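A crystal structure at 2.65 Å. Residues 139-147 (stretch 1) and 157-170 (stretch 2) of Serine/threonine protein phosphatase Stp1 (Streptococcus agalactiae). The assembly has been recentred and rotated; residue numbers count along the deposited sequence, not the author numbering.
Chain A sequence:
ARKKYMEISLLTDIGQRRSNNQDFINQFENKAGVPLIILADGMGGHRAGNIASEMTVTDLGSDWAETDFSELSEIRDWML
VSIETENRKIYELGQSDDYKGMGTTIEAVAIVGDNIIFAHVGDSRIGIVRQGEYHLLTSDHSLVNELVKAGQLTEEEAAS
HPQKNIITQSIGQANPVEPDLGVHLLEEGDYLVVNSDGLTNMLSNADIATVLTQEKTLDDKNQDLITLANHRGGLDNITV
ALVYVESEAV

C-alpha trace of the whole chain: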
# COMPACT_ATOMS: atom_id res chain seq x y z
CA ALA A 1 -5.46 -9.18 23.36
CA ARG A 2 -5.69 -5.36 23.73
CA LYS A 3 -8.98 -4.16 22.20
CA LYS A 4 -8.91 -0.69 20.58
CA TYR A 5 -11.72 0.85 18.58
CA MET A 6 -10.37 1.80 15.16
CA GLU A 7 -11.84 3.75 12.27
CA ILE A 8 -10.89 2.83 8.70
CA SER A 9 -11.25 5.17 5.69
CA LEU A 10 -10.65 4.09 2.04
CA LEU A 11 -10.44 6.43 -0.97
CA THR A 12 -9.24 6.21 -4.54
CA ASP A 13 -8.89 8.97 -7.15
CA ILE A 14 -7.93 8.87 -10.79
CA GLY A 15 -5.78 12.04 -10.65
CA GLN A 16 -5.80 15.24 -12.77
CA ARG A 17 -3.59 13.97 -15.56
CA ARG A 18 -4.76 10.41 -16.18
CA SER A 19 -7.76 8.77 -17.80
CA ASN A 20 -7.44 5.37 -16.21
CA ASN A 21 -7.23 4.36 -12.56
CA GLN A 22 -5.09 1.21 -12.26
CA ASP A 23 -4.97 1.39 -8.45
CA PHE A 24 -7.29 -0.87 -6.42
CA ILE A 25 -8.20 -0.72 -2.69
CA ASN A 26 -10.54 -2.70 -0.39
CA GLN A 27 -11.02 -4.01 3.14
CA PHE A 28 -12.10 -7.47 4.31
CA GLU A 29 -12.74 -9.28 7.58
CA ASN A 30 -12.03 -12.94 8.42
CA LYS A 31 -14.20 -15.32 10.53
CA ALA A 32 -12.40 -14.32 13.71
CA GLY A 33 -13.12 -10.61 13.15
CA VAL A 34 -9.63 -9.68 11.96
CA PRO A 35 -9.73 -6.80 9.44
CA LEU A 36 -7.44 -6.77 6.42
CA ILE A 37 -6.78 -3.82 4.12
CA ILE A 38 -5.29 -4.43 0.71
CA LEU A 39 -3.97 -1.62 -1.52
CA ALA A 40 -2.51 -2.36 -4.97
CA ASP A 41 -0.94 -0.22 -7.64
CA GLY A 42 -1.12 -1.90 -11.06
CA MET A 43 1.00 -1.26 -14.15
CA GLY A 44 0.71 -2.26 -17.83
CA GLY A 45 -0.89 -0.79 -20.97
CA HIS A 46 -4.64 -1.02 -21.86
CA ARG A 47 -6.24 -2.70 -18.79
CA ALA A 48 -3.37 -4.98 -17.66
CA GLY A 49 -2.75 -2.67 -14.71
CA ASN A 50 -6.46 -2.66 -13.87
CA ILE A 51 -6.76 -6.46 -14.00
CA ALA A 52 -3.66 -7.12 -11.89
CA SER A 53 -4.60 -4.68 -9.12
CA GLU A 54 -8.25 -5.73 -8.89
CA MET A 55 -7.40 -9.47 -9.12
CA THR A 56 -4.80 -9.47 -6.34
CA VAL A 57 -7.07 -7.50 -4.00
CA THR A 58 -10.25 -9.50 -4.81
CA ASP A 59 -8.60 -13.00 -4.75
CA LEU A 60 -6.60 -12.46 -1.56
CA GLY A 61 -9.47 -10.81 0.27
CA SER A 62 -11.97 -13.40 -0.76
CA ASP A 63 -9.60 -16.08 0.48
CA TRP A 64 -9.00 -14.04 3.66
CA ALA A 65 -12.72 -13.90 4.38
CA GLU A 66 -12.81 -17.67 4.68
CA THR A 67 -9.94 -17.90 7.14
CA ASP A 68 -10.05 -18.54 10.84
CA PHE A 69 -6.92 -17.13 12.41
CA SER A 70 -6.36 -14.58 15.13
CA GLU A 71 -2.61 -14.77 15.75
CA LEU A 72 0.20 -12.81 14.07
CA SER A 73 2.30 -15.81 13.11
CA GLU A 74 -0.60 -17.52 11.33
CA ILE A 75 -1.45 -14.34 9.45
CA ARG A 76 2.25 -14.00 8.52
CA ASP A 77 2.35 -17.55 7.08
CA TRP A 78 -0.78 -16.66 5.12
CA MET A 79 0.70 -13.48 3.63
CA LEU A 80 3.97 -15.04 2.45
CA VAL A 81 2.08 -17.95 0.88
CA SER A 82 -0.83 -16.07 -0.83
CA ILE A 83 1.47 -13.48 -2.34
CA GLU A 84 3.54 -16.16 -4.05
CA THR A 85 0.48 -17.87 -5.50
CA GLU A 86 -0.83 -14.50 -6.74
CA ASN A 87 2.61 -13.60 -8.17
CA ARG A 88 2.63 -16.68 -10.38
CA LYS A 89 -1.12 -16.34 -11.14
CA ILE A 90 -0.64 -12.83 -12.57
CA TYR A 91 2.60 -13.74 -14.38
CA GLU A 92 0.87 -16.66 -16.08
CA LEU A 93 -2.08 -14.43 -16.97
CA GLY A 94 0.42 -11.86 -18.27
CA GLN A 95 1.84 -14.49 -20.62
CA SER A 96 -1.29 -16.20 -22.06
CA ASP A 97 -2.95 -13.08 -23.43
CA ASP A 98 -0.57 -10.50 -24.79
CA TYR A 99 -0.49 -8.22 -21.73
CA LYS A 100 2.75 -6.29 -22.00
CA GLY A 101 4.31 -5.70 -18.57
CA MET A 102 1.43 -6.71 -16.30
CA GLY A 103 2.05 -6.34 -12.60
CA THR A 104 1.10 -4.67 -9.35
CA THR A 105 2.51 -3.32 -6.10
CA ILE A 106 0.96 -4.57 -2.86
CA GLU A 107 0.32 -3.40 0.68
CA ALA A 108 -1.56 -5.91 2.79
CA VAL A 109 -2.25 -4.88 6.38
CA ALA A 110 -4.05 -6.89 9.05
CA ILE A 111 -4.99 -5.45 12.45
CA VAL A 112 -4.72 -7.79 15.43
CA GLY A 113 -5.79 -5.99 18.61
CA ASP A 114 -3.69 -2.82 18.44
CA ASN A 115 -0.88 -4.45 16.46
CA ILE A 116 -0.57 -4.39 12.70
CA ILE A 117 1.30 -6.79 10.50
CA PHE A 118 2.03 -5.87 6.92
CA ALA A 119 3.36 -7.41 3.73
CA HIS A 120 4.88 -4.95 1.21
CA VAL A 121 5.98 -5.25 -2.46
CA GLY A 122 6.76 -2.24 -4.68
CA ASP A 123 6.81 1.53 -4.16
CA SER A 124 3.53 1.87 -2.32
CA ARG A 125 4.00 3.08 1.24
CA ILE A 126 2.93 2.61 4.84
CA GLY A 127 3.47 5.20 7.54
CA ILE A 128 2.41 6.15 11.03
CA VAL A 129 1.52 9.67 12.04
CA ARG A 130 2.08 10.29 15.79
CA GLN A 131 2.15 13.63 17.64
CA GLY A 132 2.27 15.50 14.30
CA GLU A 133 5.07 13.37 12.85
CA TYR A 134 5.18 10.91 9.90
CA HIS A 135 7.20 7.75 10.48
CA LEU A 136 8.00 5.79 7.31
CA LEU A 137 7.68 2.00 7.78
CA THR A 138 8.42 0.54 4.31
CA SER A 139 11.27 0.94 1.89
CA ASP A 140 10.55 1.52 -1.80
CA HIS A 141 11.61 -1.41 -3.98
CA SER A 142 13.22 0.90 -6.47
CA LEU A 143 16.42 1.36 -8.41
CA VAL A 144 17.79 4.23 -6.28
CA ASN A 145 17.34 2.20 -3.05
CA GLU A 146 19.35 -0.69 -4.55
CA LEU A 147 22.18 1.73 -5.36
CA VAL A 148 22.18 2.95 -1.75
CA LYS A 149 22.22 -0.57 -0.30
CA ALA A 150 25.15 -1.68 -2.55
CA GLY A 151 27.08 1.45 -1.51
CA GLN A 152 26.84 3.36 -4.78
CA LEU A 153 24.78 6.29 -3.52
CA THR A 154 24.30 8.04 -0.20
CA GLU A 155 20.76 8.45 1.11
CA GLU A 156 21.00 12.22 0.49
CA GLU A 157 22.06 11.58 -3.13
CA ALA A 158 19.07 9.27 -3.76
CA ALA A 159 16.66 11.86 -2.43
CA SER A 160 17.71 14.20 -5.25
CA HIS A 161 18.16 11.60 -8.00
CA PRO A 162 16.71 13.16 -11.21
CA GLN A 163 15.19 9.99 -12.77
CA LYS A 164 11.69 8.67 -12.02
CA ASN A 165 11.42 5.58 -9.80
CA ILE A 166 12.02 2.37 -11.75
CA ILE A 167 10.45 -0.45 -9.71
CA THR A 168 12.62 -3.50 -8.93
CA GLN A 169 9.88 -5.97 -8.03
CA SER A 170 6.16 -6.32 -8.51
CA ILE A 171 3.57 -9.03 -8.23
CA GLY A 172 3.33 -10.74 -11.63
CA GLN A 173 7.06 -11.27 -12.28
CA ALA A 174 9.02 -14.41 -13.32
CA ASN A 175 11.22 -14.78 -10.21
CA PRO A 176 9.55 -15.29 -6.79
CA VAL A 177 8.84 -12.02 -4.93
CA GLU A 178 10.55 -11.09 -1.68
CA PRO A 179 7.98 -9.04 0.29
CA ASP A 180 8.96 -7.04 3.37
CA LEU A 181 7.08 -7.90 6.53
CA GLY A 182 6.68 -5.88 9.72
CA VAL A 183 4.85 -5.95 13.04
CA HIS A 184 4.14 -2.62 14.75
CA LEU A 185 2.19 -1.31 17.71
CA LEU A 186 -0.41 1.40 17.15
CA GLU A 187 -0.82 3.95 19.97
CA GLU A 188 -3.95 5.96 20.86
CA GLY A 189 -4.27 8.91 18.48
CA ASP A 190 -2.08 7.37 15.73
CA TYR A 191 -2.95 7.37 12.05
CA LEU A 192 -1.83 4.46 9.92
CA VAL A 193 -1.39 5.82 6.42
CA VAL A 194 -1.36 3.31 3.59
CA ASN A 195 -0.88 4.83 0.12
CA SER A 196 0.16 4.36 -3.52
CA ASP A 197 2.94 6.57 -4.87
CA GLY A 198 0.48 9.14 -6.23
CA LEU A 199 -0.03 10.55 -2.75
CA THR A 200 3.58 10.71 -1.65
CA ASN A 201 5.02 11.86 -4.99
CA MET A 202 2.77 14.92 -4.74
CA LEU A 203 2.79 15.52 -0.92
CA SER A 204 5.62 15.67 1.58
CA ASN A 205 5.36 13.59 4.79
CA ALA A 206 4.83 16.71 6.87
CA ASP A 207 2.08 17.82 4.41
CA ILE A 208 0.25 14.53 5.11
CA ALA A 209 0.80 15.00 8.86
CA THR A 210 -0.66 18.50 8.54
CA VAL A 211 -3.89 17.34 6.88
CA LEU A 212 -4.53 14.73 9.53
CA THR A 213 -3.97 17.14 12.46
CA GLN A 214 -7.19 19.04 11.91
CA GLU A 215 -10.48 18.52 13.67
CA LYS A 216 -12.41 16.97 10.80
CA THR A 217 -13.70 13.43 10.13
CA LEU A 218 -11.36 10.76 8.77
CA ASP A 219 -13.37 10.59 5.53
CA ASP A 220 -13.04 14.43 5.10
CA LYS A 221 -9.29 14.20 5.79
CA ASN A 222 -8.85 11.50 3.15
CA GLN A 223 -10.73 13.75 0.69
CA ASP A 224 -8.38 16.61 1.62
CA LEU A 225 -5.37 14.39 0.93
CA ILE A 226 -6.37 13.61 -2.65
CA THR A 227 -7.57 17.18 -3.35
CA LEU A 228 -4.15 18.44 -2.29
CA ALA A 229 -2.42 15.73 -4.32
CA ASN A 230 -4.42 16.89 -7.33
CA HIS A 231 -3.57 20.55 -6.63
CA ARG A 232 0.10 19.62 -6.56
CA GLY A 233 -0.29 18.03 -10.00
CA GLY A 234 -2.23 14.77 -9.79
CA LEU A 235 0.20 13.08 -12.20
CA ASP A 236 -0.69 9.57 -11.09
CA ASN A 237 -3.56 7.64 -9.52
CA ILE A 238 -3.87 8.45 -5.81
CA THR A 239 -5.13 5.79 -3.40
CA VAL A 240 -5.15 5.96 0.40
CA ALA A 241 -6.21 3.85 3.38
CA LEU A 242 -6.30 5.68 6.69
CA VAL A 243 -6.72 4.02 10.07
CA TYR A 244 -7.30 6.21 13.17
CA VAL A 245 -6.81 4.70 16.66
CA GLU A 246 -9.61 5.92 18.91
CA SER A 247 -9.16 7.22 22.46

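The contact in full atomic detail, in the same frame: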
# COMPACT_ATOMS: atom_id res chain seq x y z
N SER A 139 10.22 0.40 2.71
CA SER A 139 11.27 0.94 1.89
C SER A 139 10.89 0.64 0.45
O SER A 139 10.50 -0.48 0.15
CB SER A 139 12.62 0.31 2.27
OG SER A 139 13.65 0.77 1.42
N ASP A 140 10.95 1.66 -0.41
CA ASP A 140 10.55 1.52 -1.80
C ASP A 140 11.41 0.45 -2.47
O ASP A 140 12.63 0.46 -2.31
CB ASP A 140 10.71 2.86 -2.54
CG ASP A 140 9.57 3.86 -2.28
OD1 ASP A 140 8.67 3.54 -1.48
OD2 ASP A 140 9.57 4.97 -2.87
N HIS A 141 10.81 -0.50 -3.18
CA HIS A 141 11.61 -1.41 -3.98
C HIS A 141 11.89 -0.76 -5.32
O HIS A 141 11.17 -0.96 -6.28
CB HIS A 141 10.94 -2.76 -4.14
CG HIS A 141 10.72 -3.45 -2.84
ND1 HIS A 141 9.57 -4.14 -2.55
CD2 HIS A 141 11.49 -3.51 -1.73
CE1 HIS A 141 9.64 -4.61 -1.31
NE2 HIS A 141 10.80 -4.24 -0.79
N SER A 142 12.95 0.03 -5.35
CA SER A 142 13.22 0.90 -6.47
C SER A 142 14.68 0.79 -6.81
O SER A 142 15.47 0.21 -6.06
CB SER A 142 12.93 2.35 -6.07
OG SER A 142 13.91 2.84 -5.16
N LEU A 143 15.05 1.36 -7.95
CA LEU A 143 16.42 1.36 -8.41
C LEU A 143 17.34 2.15 -7.49
O LEU A 143 18.40 1.63 -7.11
CB LEU A 143 16.51 1.89 -9.85
CG LEU A 143 17.73 1.57 -10.73
CD1 LEU A 143 17.26 1.34 -12.15
CD2 LEU A 143 18.74 2.68 -10.72
N VAL A 144 16.94 3.37 -7.11
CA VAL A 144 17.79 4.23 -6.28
C VAL A 144 18.06 3.63 -4.90
O VAL A 144 19.15 3.83 -4.37
CB VAL A 144 17.34 5.75 -6.19
CG1 VAL A 144 16.94 6.25 -7.52
CG2 VAL A 144 16.22 6.00 -5.19
N ASN A 145 17.11 2.88 -4.34
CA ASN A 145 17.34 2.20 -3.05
C ASN A 145 18.30 1.02 -3.15
O ASN A 145 18.96 0.71 -2.18
CB ASN A 145 16.03 1.78 -2.37
CG ASN A 145 15.28 2.96 -1.77
OD1 ASN A 145 15.81 4.05 -1.62
ND2 ASN A 145 14.03 2.74 -1.45
N GLU A 146 18.37 0.37 -4.32
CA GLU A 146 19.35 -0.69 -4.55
C GLU A 146 20.77 -0.13 -4.59
O GLU A 146 21.70 -0.73 -4.02
CB GLU A 146 19.06 -1.48 -5.83
CG GLU A 146 17.85 -2.36 -5.73
CD GLU A 146 17.91 -3.58 -6.63
OE1 GLU A 146 18.24 -3.43 -7.84
OE2 GLU A 146 17.61 -4.68 -6.11
N LEU A 147 20.91 1.02 -5.27
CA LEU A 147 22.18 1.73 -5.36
C LEU A 147 22.68 2.19 -3.97
O LEU A 147 23.89 2.16 -3.71
CB LEU A 147 22.08 2.92 -6.32
CG LEU A 147 21.79 2.69 -7.81
CD1 LEU A 147 21.62 4.02 -8.54
CD2 LEU A 147 22.86 1.85 -8.51
N GLU A 157 21.97 11.61 -1.65
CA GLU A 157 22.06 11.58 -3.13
C GLU A 157 20.83 10.97 -3.80
O GLU A 157 20.40 11.46 -4.85
CB GLU A 157 23.32 10.86 -3.59
CG GLU A 157 24.55 11.73 -3.58
CD GLU A 157 25.83 10.97 -3.28
OE1 GLU A 157 25.78 9.77 -2.97
OE2 GLU A 157 26.91 11.61 -3.36
N ALA A 158 20.25 9.94 -3.20
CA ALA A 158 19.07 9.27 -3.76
C ALA A 158 17.83 10.12 -3.65
O ALA A 158 16.92 10.00 -4.47
CB ALA A 158 18.83 7.94 -3.08
N ALA A 159 17.80 10.98 -2.64
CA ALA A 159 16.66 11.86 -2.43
C ALA A 159 16.55 12.92 -3.52
O ALA A 159 15.47 13.42 -3.79
CB ALA A 159 16.75 12.52 -1.05
N SER A 160 17.68 13.23 -4.16
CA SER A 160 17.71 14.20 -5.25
C SER A 160 18.10 13.58 -6.60
O SER A 160 18.51 14.29 -7.51
CB SER A 160 18.63 15.39 -4.92
OG SER A 160 19.92 14.95 -4.55
N HIS A 161 17.95 12.26 -6.72
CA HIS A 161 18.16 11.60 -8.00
C HIS A 161 17.11 12.09 -9.00
O HIS A 161 15.92 12.11 -8.68
CB HIS A 161 18.08 10.09 -7.85
CG HIS A 161 18.46 9.34 -9.09
ND1 HIS A 161 19.75 9.31 -9.57
CD2 HIS A 161 17.72 8.60 -9.95
CE1 HIS A 161 19.79 8.57 -10.66
NE2 HIS A 161 18.57 8.13 -10.91
N PRO A 162 17.56 12.55 -10.17
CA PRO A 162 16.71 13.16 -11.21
C PRO A 162 15.83 12.24 -12.07
O PRO A 162 14.99 12.74 -12.82
CB PRO A 162 17.73 13.91 -12.10
CG PRO A 162 19.06 13.79 -11.43
CD PRO A 162 18.98 12.59 -10.53
N GLN A 163 16.03 10.93 -12.01
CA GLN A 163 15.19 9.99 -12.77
C GLN A 163 13.95 9.57 -11.96
O GLN A 163 13.96 9.58 -10.73
CB GLN A 163 15.97 8.74 -13.15
CG GLN A 163 16.70 8.79 -14.48
CD GLN A 163 17.49 7.49 -14.76
OE1 GLN A 163 18.26 7.43 -15.73
NE2 GLN A 163 17.32 6.46 -13.90
N LYS A 164 12.90 9.17 -12.67
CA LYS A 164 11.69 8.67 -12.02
C LYS A 164 11.97 7.27 -11.47
O LYS A 164 12.86 6.57 -11.97
CB LYS A 164 10.52 8.64 -13.01
N ASN A 165 11.23 6.89 -10.43
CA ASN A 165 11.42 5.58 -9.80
C ASN A 165 11.14 4.39 -10.73
O ASN A 165 10.01 4.18 -11.15
CB ASN A 165 10.58 5.46 -8.51
CG ASN A 165 11.19 6.23 -7.31
OD1 ASN A 165 12.41 6.32 -7.15
ND2 ASN A 165 10.31 6.77 -6.46
N ILE A 166 12.19 3.64 -11.06
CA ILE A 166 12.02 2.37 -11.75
C ILE A 166 11.88 1.26 -10.70
O ILE A 166 12.76 1.05 -9.88
CB ILE A 166 13.22 2.04 -12.68
CG1 ILE A 166 13.39 3.11 -13.77
CG2 ILE A 166 13.06 0.65 -13.31
CD1 ILE A 166 14.57 4.06 -13.56
N ILE A 167 10.74 0.57 -10.71
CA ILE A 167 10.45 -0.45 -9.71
C ILE A 167 11.29 -1.72 -9.92
O ILE A 167 11.59 -2.11 -11.06
CB ILE A 167 8.93 -0.72 -9.71
CG1 ILE A 167 8.44 -1.08 -8.32
CG2 ILE A 167 8.50 -1.73 -10.78
CD1 ILE A 167 6.94 -1.03 -8.24
N THR A 168 11.74 -2.33 -8.82
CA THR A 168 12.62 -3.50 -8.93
C THR A 168 11.93 -4.83 -8.67
O THR A 168 12.49 -5.88 -8.99
CB THR A 168 13.92 -3.39 -8.06
OG1 THR A 168 13.61 -3.27 -6.66
CG2 THR A 168 14.78 -2.25 -8.52
N GLN A 169 10.74 -4.79 -8.06
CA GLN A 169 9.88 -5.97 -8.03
C GLN A 169 8.40 -5.64 -7.98
O GLN A 169 8.00 -4.59 -7.50
CB GLN A 169 10.25 -6.94 -6.91
CG GLN A 169 10.09 -6.41 -5.54
CD GLN A 169 10.39 -7.46 -4.52
OE1 GLN A 169 10.42 -8.65 -4.82
NE2 GLN A 169 10.63 -7.03 -3.29
N SER A 170 7.58 -6.53 -8.52
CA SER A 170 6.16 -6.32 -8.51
C SER A 170 5.55 -7.69 -8.53
O SER A 170 6.21 -8.65 -8.89
CB SER A 170 5.71 -5.57 -9.75
OG SER A 170 5.94 -6.35 -10.92
O HOH W 1 14.37 4.23 -8.59

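Stretch 2 enters on the last turn of a helix and then runs as an extended loop past the start of the helix that begins at Leu143, so its contacts pass from apolar packing to backbone pairing. Ala158 opens the contact. Its CB lies 3.9 Å from Val144 CG2, a small methyl against a branched side chain, and both CA-to-CB bonds point toward the opposite stretch, with the CA atoms of Val144 and Ala158 just 5.8 Å apart. Ala159 and Ser160 leave the contact, but His161 returns to it, its CD2 3.5 Å from Val144 CG1, so that Val144 meets the alanine and the imidazole with different methyls.

The chain then swings out through Lys164 and comes back at Asn165. Here a water links the stretches: it accepts from Val144 N at 3.1 Å and donates to Asn165 OD1 at 3.2 Å, while Ile166 N gives it a weak bond at 3.3 Å. An amide in the first turn of a helix has no earlier turn to bond to, and the water supplies an acceptor for Val144.

From Ile166 to Thr168 the backbones pair directly, in a single beta bridge centred on Ser142 and Ile167. Leu143 N donates weakly to Ile166 O (3.0 Å, bent to 133°), and Thr168 N donates to His141 O at 2.9 Å, nearly straight. Ser142 thus serves two roles: its backbone sits in the bridge, while its OG caps the helix by accepting a weak bond from Asn145 N at 3.3 Å.

Side chains flank the bridge. Ile166 CD1 meets Leu143 CD1 at 4.1 Å, and Thr168 CG2 packs 3.5 Å from Ser142 C. Finally, Gln169 brings its amide over one face of the His141 ring, NE2 lying 3.2 Å from ND1.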